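Local coordinates for single-stranded DNA-binding protein WHY3, chloroplastic (Arabidopsis thaliana, PDB 4KOQ), which binds single-stranded DNA as a homotetramer, guarding plastid genome stability against illegitimate recombination and repressing the kinesin gene KP1 in the nucleus, at residues Gly12-Ile24 / Val135-Leu147. Numbering follows the deposited sequence.
Sequences GHSIYKGKAALTI and VYIPITKAEFAVL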
# COMPACT_ATOMS: atom_id res chain seq x y z
N GLY A 12 -16.44 11.99 -2.47
CA GLY A 12 -17.05 10.83 -3.09
C GLY A 12 -16.38 10.47 -4.41
O GLY A 12 -16.02 11.33 -5.21
N HIS A 13 -16.15 9.19 -4.61
CA HIS A 13 -15.61 8.71 -5.86
C HIS A 13 -16.78 8.15 -6.66
O HIS A 13 -17.49 7.28 -6.19
CB HIS A 13 -14.54 7.66 -5.59
CG HIS A 13 -14.08 6.93 -6.81
ND1 HIS A 13 -13.38 7.54 -7.84
CD2 HIS A 13 -14.25 5.64 -7.19
CE1 HIS A 13 -13.13 6.65 -8.78
NE2 HIS A 13 -13.66 5.49 -8.42
N SER A 14 -16.99 8.70 -7.86
CA SER A 14 -18.12 8.30 -8.70
C SER A 14 -17.80 7.57 -10.01
O SER A 14 -16.80 7.83 -10.68
CB SER A 14 -18.93 9.54 -9.02
OG SER A 14 -19.31 10.17 -7.81
N ILE A 15 -18.72 6.71 -10.40
CA ILE A 15 -18.69 5.99 -11.66
C ILE A 15 -20.02 6.25 -12.31
O ILE A 15 -21.06 5.96 -11.73
CB ILE A 15 -18.49 4.52 -11.40
CG1 ILE A 15 -17.14 4.32 -10.72
CG2 ILE A 15 -18.51 3.71 -12.70
CD1 ILE A 15 -17.01 3.02 -10.01
N TYR A 16 -19.97 6.82 -13.51
CA TYR A 16 -21.18 7.21 -14.23
C TYR A 16 -21.36 6.35 -15.46
O TYR A 16 -20.48 6.28 -16.31
CB TYR A 16 -21.04 8.66 -14.66
CG TYR A 16 -20.89 9.62 -13.53
CD1 TYR A 16 -21.97 9.96 -12.75
CD2 TYR A 16 -19.65 10.18 -13.23
CE1 TYR A 16 -21.83 10.83 -11.71
CE2 TYR A 16 -19.51 11.06 -12.19
CZ TYR A 16 -20.61 11.38 -11.44
OH TYR A 16 -20.49 12.26 -10.40
N LYS A 17 -22.49 5.65 -15.55
CA LYS A 17 -22.71 4.81 -16.68
C LYS A 17 -24.03 5.17 -17.36
O LYS A 17 -24.74 6.09 -16.94
CB LYS A 17 -22.68 3.32 -16.27
CG LYS A 17 -21.28 2.83 -15.85
CD LYS A 17 -20.27 2.86 -17.02
CE LYS A 17 -18.85 2.74 -16.51
NZ LYS A 17 -18.51 1.32 -16.28
N GLY A 18 -24.36 4.41 -18.40
CA GLY A 18 -25.51 4.71 -19.23
C GLY A 18 -26.84 4.74 -18.52
O GLY A 18 -27.67 5.61 -18.79
N LYS A 19 -27.04 3.80 -17.60
CA LYS A 19 -28.32 3.59 -16.95
C LYS A 19 -28.29 3.87 -15.46
O LYS A 19 -29.31 3.84 -14.81
CB LYS A 19 -28.75 2.13 -17.16
CG LYS A 19 -29.02 1.77 -18.61
CD LYS A 19 -29.15 0.26 -18.78
CE LYS A 19 -29.32 -0.14 -20.24
NZ LYS A 19 -29.18 -1.62 -20.40
N ALA A 20 -27.10 4.10 -14.90
CA ALA A 20 -26.96 4.24 -13.45
C ALA A 20 -25.63 4.91 -13.13
O ALA A 20 -24.75 4.93 -13.96
CB ALA A 20 -27.01 2.90 -12.81
N ALA A 21 -25.57 5.50 -11.94
CA ALA A 21 -24.38 6.05 -11.33
C ALA A 21 -24.17 5.42 -9.95
O ALA A 21 -25.13 5.03 -9.28
CB ALA A 21 -24.54 7.58 -11.18
N LEU A 22 -22.92 5.38 -9.51
CA LEU A 22 -22.54 4.91 -8.18
C LEU A 22 -21.54 5.90 -7.60
O LEU A 22 -20.57 6.25 -8.26
CB LEU A 22 -21.84 3.54 -8.31
CG LEU A 22 -21.19 2.98 -7.05
CD1 LEU A 22 -22.19 2.78 -5.92
CD2 LEU A 22 -20.44 1.70 -7.37
N THR A 23 -21.78 6.36 -6.39
CA THR A 23 -20.80 7.18 -5.68
C THR A 23 -20.45 6.48 -4.37
O THR A 23 -21.30 5.91 -3.71
CB THR A 23 -21.36 8.60 -5.38
OG1 THR A 23 -21.79 9.21 -6.59
CG2 THR A 23 -20.32 9.46 -4.78
N ILE A 24 -19.17 6.51 -4.03
CA ILE A 24 -18.63 5.84 -2.86
C ILE A 24 -17.91 6.84 -1.99
O ILE A 24 -16.96 7.50 -2.44
CB ILE A 24 -17.62 4.75 -3.27
CG1 ILE A 24 -18.31 3.79 -4.23
CG2 ILE A 24 -17.10 4.01 -2.07
CD1 ILE A 24 -17.41 2.75 -4.81
N VAL A 135 -30.95 -1.51 -8.61
CA VAL A 135 -30.11 -0.68 -9.48
C VAL A 135 -28.89 -1.51 -9.82
O VAL A 135 -28.28 -2.06 -8.91
CB VAL A 135 -29.64 0.62 -8.78
CG1 VAL A 135 -28.75 1.44 -9.74
CG2 VAL A 135 -30.82 1.46 -8.35
N TYR A 136 -28.56 -1.61 -11.10
CA TYR A 136 -27.40 -2.36 -11.57
C TYR A 136 -26.44 -1.40 -12.20
O TYR A 136 -26.87 -0.46 -12.90
CB TYR A 136 -27.82 -3.32 -12.66
CG TYR A 136 -28.63 -4.49 -12.18
CD1 TYR A 136 -30.01 -4.38 -12.02
CD2 TYR A 136 -28.03 -5.71 -11.93
CE1 TYR A 136 -30.75 -5.48 -11.59
CE2 TYR A 136 -28.76 -6.79 -11.48
CZ TYR A 136 -30.12 -6.68 -11.34
OH TYR A 136 -30.83 -7.77 -10.89
N ILE A 137 -25.15 -1.64 -12.02
CA ILE A 137 -24.17 -0.82 -12.72
C ILE A 137 -22.98 -1.69 -13.07
O ILE A 137 -22.49 -2.44 -12.23
CB ILE A 137 -23.80 0.41 -11.93
CG1 ILE A 137 -22.96 1.37 -12.81
CG2 ILE A 137 -23.06 0.02 -10.66
CD1 ILE A 137 -22.56 2.68 -12.14
N PRO A 138 -22.57 -1.68 -14.33
CA PRO A 138 -21.36 -2.40 -14.72
C PRO A 138 -20.10 -1.57 -14.44
O PRO A 138 -20.08 -0.35 -14.62
CB PRO A 138 -21.53 -2.56 -16.23
CG PRO A 138 -22.34 -1.39 -16.62
CD PRO A 138 -23.23 -1.04 -15.47
N ILE A 139 -19.07 -2.26 -13.98
CA ILE A 139 -17.81 -1.65 -13.55
C ILE A 139 -16.74 -2.36 -14.38
O ILE A 139 -16.64 -3.59 -14.32
CB ILE A 139 -17.61 -1.95 -12.01
CG1 ILE A 139 -18.81 -1.44 -11.17
CG2 ILE A 139 -16.35 -1.36 -11.43
CD1 ILE A 139 -19.02 0.06 -11.29
N THR A 140 -15.95 -1.62 -15.14
CA THR A 140 -14.86 -2.24 -15.92
C THR A 140 -13.78 -2.76 -15.03
O THR A 140 -13.65 -2.36 -13.87
CB THR A 140 -14.21 -1.26 -16.93
OG1 THR A 140 -13.53 -0.20 -16.23
CG2 THR A 140 -15.25 -0.67 -17.92
N LYS A 141 -12.91 -3.63 -15.58
CA LYS A 141 -11.76 -4.13 -14.83
C LYS A 141 -10.89 -2.96 -14.31
O LYS A 141 -10.40 -3.02 -13.18
CB LYS A 141 -10.92 -5.08 -15.72
CG LYS A 141 -9.68 -5.64 -15.09
CD LYS A 141 -8.96 -6.54 -16.11
CE LYS A 141 -7.67 -7.11 -15.58
NZ LYS A 141 -6.87 -7.69 -16.73
N ALA A 142 -10.71 -1.93 -15.14
CA ALA A 142 -9.91 -0.76 -14.77
C ALA A 142 -10.55 0.03 -13.64
O ALA A 142 -9.89 0.46 -12.70
CB ALA A 142 -9.74 0.13 -15.95
N GLU A 143 -11.87 0.20 -13.70
CA GLU A 143 -12.59 0.91 -12.64
C GLU A 143 -12.56 0.09 -11.35
O GLU A 143 -12.40 0.63 -10.25
CB GLU A 143 -14.05 1.20 -13.07
CG GLU A 143 -14.16 2.27 -14.13
CD GLU A 143 -15.47 2.24 -14.93
OE1 GLU A 143 -16.20 1.22 -14.92
OE2 GLU A 143 -15.76 3.27 -15.55
N PHE A 144 -12.69 -1.22 -11.47
CA PHE A 144 -12.65 -2.07 -10.29
C PHE A 144 -11.25 -2.03 -9.67
O PHE A 144 -11.10 -2.07 -8.45
CB PHE A 144 -13.12 -3.50 -10.61
CG PHE A 144 -13.39 -4.32 -9.39
CD1 PHE A 144 -14.49 -4.04 -8.60
CD2 PHE A 144 -12.58 -5.37 -9.05
CE1 PHE A 144 -14.74 -4.80 -7.42
CE2 PHE A 144 -12.83 -6.13 -7.89
CZ PHE A 144 -13.92 -5.83 -7.09
N ALA A 145 -10.21 -1.94 -10.50
CA ALA A 145 -8.84 -1.84 -9.97
C ALA A 145 -8.61 -0.56 -9.13
O ALA A 145 -7.86 -0.59 -8.13
CB ALA A 145 -7.77 -1.90 -11.14
N VAL A 146 -9.23 0.53 -9.55
CA VAL A 146 -9.21 1.78 -8.82
C VAL A 146 -9.85 1.52 -7.45
O VAL A 146 -9.31 1.92 -6.42
CB VAL A 146 -9.97 2.88 -9.53
CG1 VAL A 146 -10.08 4.15 -8.66
CG2 VAL A 146 -9.27 3.24 -10.84
N LEU A 147 -11.01 0.88 -7.45
CA LEU A 147 -11.65 0.51 -6.15
C LEU A 147 -10.79 -0.36 -5.27
O LEU A 147 -10.65 -0.10 -4.06
CB LEU A 147 -13.02 -0.15 -6.37
CG LEU A 147 -14.05 0.65 -7.14
CD1 LEU A 147 -15.41 -0.06 -7.24
CD2 LEU A 147 -14.22 2.04 -6.54
O HOH W 1 -13.50 3.35 -10.17
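Lys17 NZ forms a salt bridge with Glu143 OE1 at 2.7 Å, taking its syn lone pair, and donates to Pro138 O at 2.8 Å from above the carbonyl plane. Within the Whirly domain this ties hairpin 13-24 of one antiparallel four-stranded sheet to the last strand of the other, 135-140, and the helix that follows. Bends at chi2 (-65°) and chi4 (83°) fold the lysine chain across Ile137, CG lying 3.8 Å from Ile137 CG1. On its anti side, tilted out of the carboxylate plane, Glu143 OE1 also accepts from Thr140 N (2.9 Å), while Thr140 OG1 caps Glu143 N: a capping box at the helix N-terminus, whose glutamate also receives the lysine. A methionine in place of Lys17 would probably leave Glu143 OE1 without its cation and Pro138 O without this donor. Further along, a water joins His13 NE2, in the ring plane, to Glu143 O, and Leu147 CD2 meets the ring edge. Aliphatic side chains pack between the two sheets, where segments 20-24 and 135-140 cross at -77°: Ile15 CD1 reaches Ile139 CD1 (3.8 Å), and Ile137 CD1 packs on Leu22 CB. Ala20 is small enough for its CB to approach Tyr136 O to 3.4 Å. The salt bridge, the bond to Pro138 O and the apolar packing thus probably steady residues 17-22, which are probably required for single-stranded DNA binding, as in relatives.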